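Local atomic coordinates of inositol monophosphatase (Zymomonas mobilis, PDB entry 4N81), a protein that probably hydrolyses phosphate monoesters such as inositol phosphates with the aid of magnesium ions, like other members of the inositol monophosphatase superfamily. Residues 56-61 and 83-88; 11-16 and 113-118; 240-245 and 251-256. All coordinates share one frame; numbering follows the deposited sequence.

Contact 1 (56-61 and 83-88); sequences AILEQE and WVLDPI
Trp83 meets Leu58 with the face of its indole, in a CH-pi contact that shows how one leucine fork can seat a helix on a strand. Leu58 CD2 stands 3.6 Å from the centroid of the five-membered ring, only 2° off the ring normal, while CD1 of the same fork reaches Trp83 CB at 3.7 Å. The indole is turned broadside to its stem (chi2 87°), which presents its face to the methyl; Trp83 NE1 is held by Asp65 OD1, a bond that should limit the ring's rotation. With an alanine in place of Trp83, Leu58 CD2 is likely to lose the aromatic face beneath it, and Asp65 OD1 this donor. Val84 points away from helix 42-61 and packs on Phe68 and Ala212. Leu85 returns to the helix side, where its CD1 lies 4.0 Å from Leu58 CD1, and it also touches Met54 one turn earlier in the helix. Beyond it come Asp86 and Ile88, predicted ligands of the catalytic magnesium, on a chain that turns a corner at Pro87. A buried hydrophobic strand running into Asp-Pro-Ile-Asp is the metal-binding signature of the inositol monophosphatase family.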
loop_
_atom_site.group_PDB
_atom_site.type_symbol
_atom_site.label_atom_id
_atom_site.label_comp_id
_atom_site.label_asym_id
_atom_site.label_seq_id
_atom_site.Cartn_x
_atom_site.Cartn_y
_atom_site.Cartn_z
ATOM N N ALA A 56 8.641 -20.118 -21.582
ATOM C CA ALA A 56 9.189 -20.455 -22.917
ATOM C C ALA A 56 10.667 -20.105 -22.957
ATOM O O ALA A 56 11.513 -20.873 -23.524
ATOM C CB ALA A 56 8.453 -19.705 -24.023
ATOM N N ILE A 57 10.990 -18.968 -22.324
ATOM C CA ILE A 57 12.403 -18.601 -22.280
ATOM C C ILE A 57 13.210 -19.607 -21.443
ATOM O O ILE A 57 14.308 -20.019 -21.850
ATOM C CB ILE A 57 12.597 -17.174 -21.711
ATOM C CG1 ILE A 57 12.112 -16.148 -22.729
ATOM C CG2 ILE A 57 14.073 -16.913 -21.326
ATOM C CD1 ILE A 57 11.852 -14.778 -22.094
ATOM N N LEU A 58 12.662 -20.046 -20.304
ATOM C CA LEU A 58 13.403 -21.013 -19.508
ATOM C C LEU A 58 13.584 -22.355 -20.233
ATOM O O LEU A 58 14.642 -23.003 -20.129
ATOM C CB LEU A 58 12.733 -21.210 -18.139
ATOM C CG LEU A 58 12.973 -20.021 -17.199
ATOM C CD1 LEU A 58 12.086 -20.138 -15.979
ATOM C CD2 LEU A 58 14.437 -19.971 -16.762
ATOM N N GLU A 59 12.581 -22.749 -21.011
ATOM C CA GLU A 59 12.678 -23.984 -21.778
ATOM C C GLU A 59 13.743 -23.864 -22.848
ATOM O O GLU A 59 14.455 -24.835 -23.140
ATOM C CB GLU A 59 11.331 -24.346 -22.402
ATOM C CG GLU A 59 10.369 -25.021 -21.413
ATOM C CD GLU A 59 8.896 -24.760 -21.726
ATOM O OE1 GLU A 59 8.044 -24.998 -20.828
ATOM O OE2 GLU A 59 8.592 -24.305 -22.855
ATOM N N GLN A 60 13.909 -22.678 -23.424
ATOM C CA GLN A 60 15.031 -22.574 -24.366
ATOM C C GLN A 60 16.432 -22.407 -23.729
ATOM O O GLN A 60 17.385 -23.015 -24.194
ATOM C CB GLN A 60 14.785 -21.506 -25.440
ATOM C CG GLN A 60 15.950 -21.362 -26.392
ATOM C CD GLN A 60 15.591 -20.694 -27.710
ATOM O OE1 GLN A 60 15.014 -19.604 -27.733
ATOM N NE2 GLN A 60 15.934 -21.346 -28.819
ATOM N N GLU A 61 16.567 -21.570 -22.700
ATOM C CA GLU A 61 17.884 -21.211 -22.178
ATOM C C GLU A 61 18.330 -22.058 -20.999
ATOM O O GLU A 61 19.521 -22.091 -20.690
ATOM C CB GLU A 61 17.933 -19.749 -21.727
ATOM C CG GLU A 61 17.324 -18.750 -22.658
ATOM C CD GLU A 61 18.204 -18.453 -23.826
ATOM O OE1 GLU A 61 19.375 -18.913 -23.840
ATOM O OE2 GLU A 61 17.714 -17.758 -24.741
ATOM N N TRP A 83 13.667 -23.173 -11.130
ATOM C CA TRP A 83 13.185 -21.795 -11.172
ATOM C C TRP A 83 11.778 -21.687 -10.562
ATOM O O TRP A 83 10.915 -22.538 -10.826
ATOM C CB TRP A 83 13.150 -21.321 -12.626
ATOM C CG TRP A 83 14.540 -21.190 -13.193
ATOM C CD1 TRP A 83 15.284 -22.157 -13.780
ATOM C CD2 TRP A 83 15.358 -20.011 -13.150
ATOM N NE1 TRP A 83 16.530 -21.655 -14.136
ATOM C CE2 TRP A 83 16.592 -20.335 -13.759
ATOM C CE3 TRP A 83 15.166 -18.716 -12.650
ATOM C CZ2 TRP A 83 17.622 -19.409 -13.891
ATOM C CZ3 TRP A 83 16.186 -17.797 -12.783
ATOM C CH2 TRP A 83 17.404 -18.151 -13.397
ATOM N N VAL A 84 11.548 -20.634 -9.772
ATOM C CA VAL A 84 10.266 -20.441 -9.126
ATOM C C VAL A 84 9.767 -19.090 -9.613
ATOM O O VAL A 84 10.464 -18.111 -9.436
ATOM C CB VAL A 84 10.437 -20.421 -7.584
ATOM C CG1 VAL A 84 9.084 -20.227 -6.864
ATOM C CG2 VAL A 84 11.075 -21.724 -7.097
ATOM N N LEU A 85 8.598 -19.053 -10.265
ATOM C CA LEU A 85 8.048 -17.812 -10.827
ATOM C C LEU A 85 6.717 -17.453 -10.171
ATOM O O LEU A 85 5.864 -18.318 -9.983
ATOM C CB LEU A 85 7.791 -17.998 -12.319
ATOM C CG LEU A 85 8.974 -18.612 -13.083
ATOM C CD1 LEU A 85 8.627 -18.830 -14.534
ATOM C CD2 LEU A 85 10.220 -17.759 -12.963
ATOM N N ASP A 86 6.546 -16.193 -9.797
ATOM C CA ASP A 86 5.238 -15.683 -9.449
ATOM C C ASP A 86 5.032 -14.376 -10.236
ATOM O O ASP A 86 5.557 -13.325 -9.822
ATOM C CB ASP A 86 5.121 -15.417 -7.938
ATOM C CG ASP A 86 3.651 -15.256 -7.497
ATOM O OD1 ASP A 86 2.765 -15.477 -8.355
ATOM O OD2 ASP A 86 3.389 -14.936 -6.312
ATOM N N PRO A 87 4.324 -14.423 -11.383
ATOM C CA PRO A 87 4.258 -13.186 -12.196
ATOM C C PRO A 87 3.689 -11.981 -11.438
ATOM O O PRO A 87 4.162 -10.864 -11.602
ATOM C CB PRO A 87 3.246 -13.572 -13.300
ATOM C CG PRO A 87 3.511 -15.106 -13.492
ATOM C CD PRO A 87 3.761 -15.611 -12.083
ATOM N N ILE A 88 2.698 -12.235 -10.587
ATOM C CA ILE A 88 2.061 -11.176 -9.796
ATOM C C ILE A 88 1.885 -11.675 -8.353
ATOM O O ILE A 88 0.889 -12.297 -8.007
ATOM C CB ILE A 88 0.699 -10.748 -10.395
ATOM C CG1 ILE A 88 0.895 -10.252 -11.855
ATOM C CG2 ILE A 88 0.027 -9.637 -9.530
ATOM C CD1 ILE A 88 -0.427 -10.022 -12.616
#

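Contact 2 (11-16 and 113-118)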
loop_
_atom_site.group_PDB
_atom_site.type_symbol
_atom_site.label_atom_id
_atom_site.label_comp_id
_atom_site.label_asym_id
_atom_site.label_seq_id
_atom_site.Cartn_x
_atom_site.Cartn_y
_atom_site.Cartn_z
ATOM N N ARG A 11 21.638 -12.551 -15.129
ATOM C CA ARG A 11 21.279 -11.857 -16.356
ATOM C C ARG A 11 19.959 -12.403 -16.956
ATOM O O ARG A 11 19.061 -11.651 -17.381
ATOM C CB ARG A 11 22.446 -11.970 -17.366
ATOM C CG ARG A 11 22.178 -11.244 -18.682
ATOM C CD ARG A 11 23.416 -11.385 -19.638
ATOM N NE ARG A 11 24.672 -11.462 -18.883
ATOM C CZ ARG A 11 25.465 -12.534 -18.847
ATOM N NH1 ARG A 11 25.141 -13.625 -19.541
ATOM N NH2 ARG A 11 26.589 -12.517 -18.128
ATOM N N LEU A 12 19.822 -13.728 -16.929
ATOM C CA LEU A 12 18.578 -14.329 -17.395
ATOM C C LEU A 12 17.411 -13.852 -16.507
ATOM O O LEU A 12 16.333 -13.529 -16.995
ATOM C CB LEU A 12 18.674 -15.857 -17.280
ATOM C CG LEU A 12 17.466 -16.677 -17.767
ATOM C CD1 LEU A 12 17.089 -16.215 -19.163
ATOM C CD2 LEU A 12 17.756 -18.202 -17.777
ATOM N N ALA A 13 17.653 -13.736 -15.206
ATOM C CA ALA A 13 16.567 -13.402 -14.287
ATOM C C ALA A 13 16.052 -11.995 -14.583
ATOM O O ALA A 13 14.824 -11.750 -14.608
ATOM C CB ALA A 13 17.042 -13.538 -12.836
ATOM N N HIS A 14 16.967 -11.083 -14.893
ATOM C CA HIS A 14 16.548 -9.750 -15.301
ATOM C C HIS A 14 15.756 -9.783 -16.581
ATOM O O HIS A 14 14.776 -9.020 -16.746
ATOM C CB HIS A 14 17.776 -8.844 -15.538
ATOM C CG HIS A 14 18.334 -8.265 -14.268
ATOM N ND1 HIS A 14 17.651 -7.332 -13.519
ATOM C CD2 HIS A 14 19.492 -8.504 -13.603
ATOM C CE1 HIS A 14 18.365 -7.014 -12.451
ATOM N NE2 HIS A 14 19.487 -7.719 -12.471
ATOM N N ARG A 15 16.168 -10.667 -17.497
ATOM C CA ARG A 15 15.401 -10.760 -18.752
ATOM C C ARG A 15 13.974 -11.270 -18.520
ATOM O O ARG A 15 13.005 -10.751 -19.101
ATOM C CB ARG A 15 16.169 -11.633 -19.787
ATOM C CG ARG A 15 15.356 -12.006 -21.033
ATOM C CD ARG A 15 16.207 -12.134 -22.318
ATOM N NE ARG A 15 16.778 -13.458 -22.598
ATOM C CZ ARG A 15 17.990 -13.862 -22.202
ATOM N NH1 ARG A 15 18.752 -13.061 -21.453
ATOM N NH2 ARG A 15 18.435 -15.081 -22.522
ATOM N N LEU A 16 13.834 -12.229 -17.601
ATOM C CA LEU A 16 12.513 -12.751 -17.283
ATOM C C LEU A 16 11.681 -11.657 -16.637
ATOM O O LEU A 16 10.491 -11.495 -16.937
ATOM C CB LEU A 16 12.634 -13.953 -16.339
ATOM C CG LEU A 16 13.420 -15.152 -16.912
ATOM C CD1 LEU A 16 13.517 -16.203 -15.833
ATOM C CD2 LEU A 16 12.753 -15.748 -18.145
ATOM N N PRO A 113 16.621 -21.195 -1.866
ATOM C CA PRO A 113 16.803 -20.097 -2.831
ATOM C C PRO A 113 18.228 -19.620 -2.849
ATOM O O PRO A 113 18.813 -19.416 -1.780
ATOM C CB PRO A 113 15.921 -18.968 -2.261
ATOM C CG PRO A 113 14.875 -19.686 -1.423
ATOM C CD PRO A 113 15.586 -20.915 -0.860
ATOM N N VAL A 114 18.763 -19.381 -4.035
ATOM C CA VAL A 114 20.116 -18.828 -4.152
ATOM C C VAL A 114 20.100 -17.525 -4.973
ATOM O O VAL A 114 21.099 -16.793 -5.016
ATOM C CB VAL A 114 21.092 -19.811 -4.777
ATOM C CG1 VAL A 114 21.215 -21.077 -3.889
ATOM C CG2 VAL A 114 20.629 -20.177 -6.192
ATOM N N LEU A 115 18.959 -17.208 -5.589
ATOM C CA LEU A 115 18.889 -15.942 -6.361
ATOM C C LEU A 115 17.447 -15.502 -6.345
ATOM O O LEU A 115 16.580 -16.347 -6.460
ATOM C CB LEU A 115 19.328 -16.260 -7.834
ATOM C CG LEU A 115 19.293 -15.248 -8.976
ATOM C CD1 LEU A 115 20.048 -15.939 -10.145
ATOM C CD2 LEU A 115 17.929 -14.893 -9.441
ATOM N N GLY A 116 17.179 -14.198 -6.220
ATOM C CA GLY A 116 15.799 -13.745 -6.196
ATOM C C GLY A 116 15.693 -12.346 -6.770
ATOM O O GLY A 116 16.568 -11.512 -6.541
ATOM N N ILE A 117 14.614 -12.072 -7.493
ATOM C CA ILE A 117 14.301 -10.717 -7.930
ATOM C C ILE A 117 12.863 -10.429 -7.507
ATOM O O ILE A 117 11.963 -11.324 -7.651
ATOM C CB ILE A 117 14.448 -10.572 -9.491
ATOM C CG1 ILE A 117 15.939 -10.558 -9.885
ATOM C CG2 ILE A 117 13.796 -9.268 -9.990
ATOM C CD1 ILE A 117 16.202 -10.311 -11.385
ATOM N N ILE A 118 12.657 -9.217 -6.970
ATOM C CA ILE A 118 11.313 -8.631 -6.872
ATOM C C ILE A 118 11.281 -7.497 -7.876
ATOM O O ILE A 118 12.123 -6.596 -7.810
ATOM C CB ILE A 118 11.026 -7.966 -5.487
ATOM C CG1 ILE A 118 11.058 -9.007 -4.323
ATOM C CG2 ILE A 118 9.653 -7.273 -5.520
ATOM C CD1 ILE A 118 11.334 -8.314 -2.901
#
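Ala13 and His14 of helix 7-24 rest on Leu115 and Ile117 of strand 112-120 in a buried, apolar helix-on-sheet contact, made where the helix lies over the larger sheet of the chain. The short segments run roughly the same way, their axes inclined by 27° and 9.3 Å apart at closest approach. That spacing is bridged by a small residue and long ones: Ala13 CB points at the strand and receives two methyls, Ile117 CD1 at 3.6 Å and Leu115 CD2 at 3.8 Å.

Ile117 does the most reaching. Its CG1 branch lies anti to the carbonyl carbon (chi1 -74°) and its chain is extended beyond, which carries CD1 up to the helix, where it also lies 3.6 Å from the backbone C of Ala13. The same methyl sits over the centre of the His14 imidazole, 4.0 Å from the ring centroid and 11° off the normal, a CH-pi contact in which the two side chains cross at about a right angle. Helices 7-24 and 42-61 laid together on one sheet are part of the layered alpha-beta-alpha-beta-alpha architecture of this phosphatase family; Leu12 and Leu16, on the neighbouring flank of helix 7-24, pack against Ile57 and Leu58 of the second helix.

The imidazole is also tied at its polar rim. His14 ND1 is hydrogen-bonded to Arg126 NH1 from strand 125-130, and the His14 side chain touches Val128 of that strand, so methyl and guanidinium together should restrict its rotation. On the strand side, Val114 and Leu115 both face Leu107, forming a classic beta bulge just before Gly116. Leu115, within the bulge, and Ile117 both direct their side chains toward the helix, and Ile117 keeps its backbone pairing with Ile105.

Contact 3 (240-245 and 251-256); sequences EVIAAG and EPALSA
Ile242 sends its CD1 methyl from strand 241-244 against the inner face of helix 250-257, where it meets two successive residues, Ala253 and Leu254. The reach comes from an extended side chain: CG1 stands opposite the backbone N across the CA-CB bond (chi1 177°) and chi2 continues nearly straight at 165°, carrying CD1 well out from the strand. There it comes to 3.7 Å from Ala253 CB and 3.9 Å from Leu254 CD2. The same torsion fixes the other branch, CG2, between the backbone N and the carbonyl carbon, from where it adds a looser approach of 4.1 Å to Leu254 CD2.

The strand belongs to the smaller, five-stranded sheet, running antiparallel to both neighbours, 200-203 and 224-226, and this helix covers one of the sheet's faces. Val241 and Ala243 turn to the other face, against Tyr190 of helix 187-194, so the sheet is sandwiched between helices. The chain passes from strand to covering helix through a short connection, close to the C-terminus.

The two helix residues answer Ile242 differently. Ala253 points its CB toward the strand, and this short side chain meets the end of the isoleucine; the same methyl also touches Leu200 of strand 200-203. Leu254 starts from the flank of the helix, its CB not aimed at the strand, and bends back. With CG anti to the carbonyl carbon (chi1 -69°) and the chain extended beyond, its CD2 swings in beside both the CD1 and CG2 methyls of the isoleucine, and the two side chains meet obliquely. Ile242 also rests on Val202 of the adjoining strand, which extends the apolar surface beneath the helix. Ala244, two residues on, faces the same side but packs on Leu200 and Ile224 within the sheet.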
loop_
_atom_site.group_PDB
_atom_site.type_symbol
_atom_site.label_atom_id
_atom_site.label_comp_id
_atom_site.label_asym_id
_atom_site.label_seq_id
_atom_site.Cartn_x
_atom_site.Cartn_y
_atom_site.Cartn_z
ATOM N N GLU A 240 4.931 -20.350 6.940
ATOM C CA GLU A 240 5.055 -19.447 8.088
ATOM C C GLU A 240 6.428 -18.797 7.919
ATOM O O GLU A 240 7.429 -19.518 7.838
ATOM C CB GLU A 240 5.028 -20.282 9.388
ATOM C CG GLU A 240 3.591 -20.730 9.660
ATOM C CD GLU A 240 3.442 -21.737 10.815
ATOM O OE1 GLU A 240 4.458 -22.165 11.429
ATOM O OE2 GLU A 240 2.272 -22.081 11.086
ATOM N N VAL A 241 6.473 -17.465 7.913
ATOM C CA VAL A 241 7.739 -16.793 7.704
ATOM C C VAL A 241 7.876 -15.666 8.694
ATOM O O VAL A 241 6.881 -15.035 9.084
ATOM C CB VAL A 241 7.898 -16.213 6.230
ATOM C CG1 VAL A 241 7.728 -17.329 5.164
ATOM C CG2 VAL A 241 6.898 -15.164 5.950
ATOM N N ILE A 242 9.128 -15.397 9.067
ATOM C CA ILE A 242 9.454 -14.154 9.788
ATOM C C ILE A 242 10.705 -13.573 9.136
ATOM O O ILE A 242 11.665 -14.326 8.854
ATOM C CB ILE A 242 9.652 -14.373 11.296
ATOM C CG1 ILE A 242 10.067 -13.071 11.977
ATOM C CG2 ILE A 242 10.713 -15.555 11.573
ATOM C CD1 ILE A 242 9.911 -13.136 13.501
ATOM N N ALA A 243 10.649 -12.273 8.831
ATOM C CA ALA A 243 11.813 -11.569 8.305
ATOM C C ALA A 243 12.124 -10.451 9.308
ATOM O O ALA A 243 11.182 -9.816 9.808
ATOM C CB ALA A 243 11.480 -10.988 6.880
ATOM N N ALA A 244 13.407 -10.245 9.614
ATOM C CA ALA A 244 13.823 -9.168 10.502
ATOM C C ALA A 244 14.972 -8.426 9.837
ATOM O O ALA A 244 15.836 -9.077 9.234
ATOM C CB ALA A 244 14.314 -9.751 11.833
ATOM N N GLY A 245 15.026 -7.095 9.986
ATOM C CA GLY A 245 16.175 -6.351 9.435
ATOM C C GLY A 245 17.388 -6.543 10.343
ATOM O O GLY A 245 18.539 -6.408 9.912
ATOM N N GLU A 251 14.815 -13.432 18.073
ATOM C CA GLU A 251 14.377 -14.081 19.322
ATOM C C GLU A 251 13.228 -13.385 20.099
ATOM O O GLU A 251 12.255 -14.043 20.480
ATOM C CB GLU A 251 15.572 -14.377 20.249
ATOM C CG GLU A 251 15.251 -15.336 21.380
ATOM C CD GLU A 251 14.566 -14.651 22.566
ATOM O OE1 GLU A 251 13.762 -15.322 23.274
ATOM O OE2 GLU A 251 14.817 -13.442 22.770
ATOM N N PRO A 252 13.364 -12.077 20.385
ATOM C CA PRO A 252 12.223 -11.422 21.037
ATOM C C PRO A 252 10.941 -11.435 20.237
ATOM O O PRO A 252 9.889 -11.562 20.831
ATOM C CB PRO A 252 12.709 -9.964 21.276
ATOM C CG PRO A 252 13.940 -9.824 20.502
ATOM C CD PRO A 252 14.549 -11.192 20.294
ATOM N N ALA A 253 11.026 -11.341 18.911
ATOM C CA ALA A 253 9.834 -11.387 18.107
ATOM C C ALA A 253 9.131 -12.740 18.229
ATOM O O ALA A 253 7.907 -12.817 18.483
ATOM C CB ALA A 253 10.192 -11.092 16.589
ATOM N N LEU A 254 9.889 -13.817 18.099
ATOM C CA LEU A 254 9.251 -15.154 18.185
ATOM C C LEU A 254 8.735 -15.368 19.601
ATOM O O LEU A 254 7.654 -15.885 19.796
ATOM C CB LEU A 254 10.245 -16.243 17.768
ATOM C CG LEU A 254 10.607 -16.252 16.280
ATOM C CD1 LEU A 254 11.742 -17.299 16.009
ATOM C CD2 LEU A 254 9.391 -16.531 15.381
ATOM N N SER A 255 9.499 -14.911 20.592
ATOM C CA SER A 255 9.042 -14.980 21.980
ATOM C C SER A 255 7.690 -14.272 22.172
ATOM O O SER A 255 6.761 -14.821 22.769
ATOM C CB SER A 255 10.064 -14.297 22.884
ATOM O OG SER A 255 11.195 -15.115 23.088
ATOM N N ALA A 256 7.584 -13.051 21.650
ATOM C CA ALA A 256 6.371 -12.249 21.830
ATOM C C ALA A 256 5.112 -12.949 21.212
ATOM O O ALA A 256 3.989 -12.764 21.665
ATOM C CB ALA A 256 6.574 -10.873 21.149
#

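How the contacts relate
All three are buried helix-on-sheet seams, but only in contact 1 is every touching residue buried; contact 2 includes the partly exposed His14 and contact 3 the partly exposed Leu254. Contacts 1 and 2 share the larger sheet: the consecutive helices 7-24 and 42-61 lie side by side on it and touch through Ile57 with Leu12 and Leu16 and through Leu58 with Leu12. Both set a methyl over an aromatic face, the ring belonging to the strand in contact 1 and to the helix in contact 2. Contact 3, on the smaller sheet across the chain's centre, is purely aliphatic and distant from the predicted magnesium site, whereas contact 1 runs into two of its predicted ligands, Asp86 and Ile88.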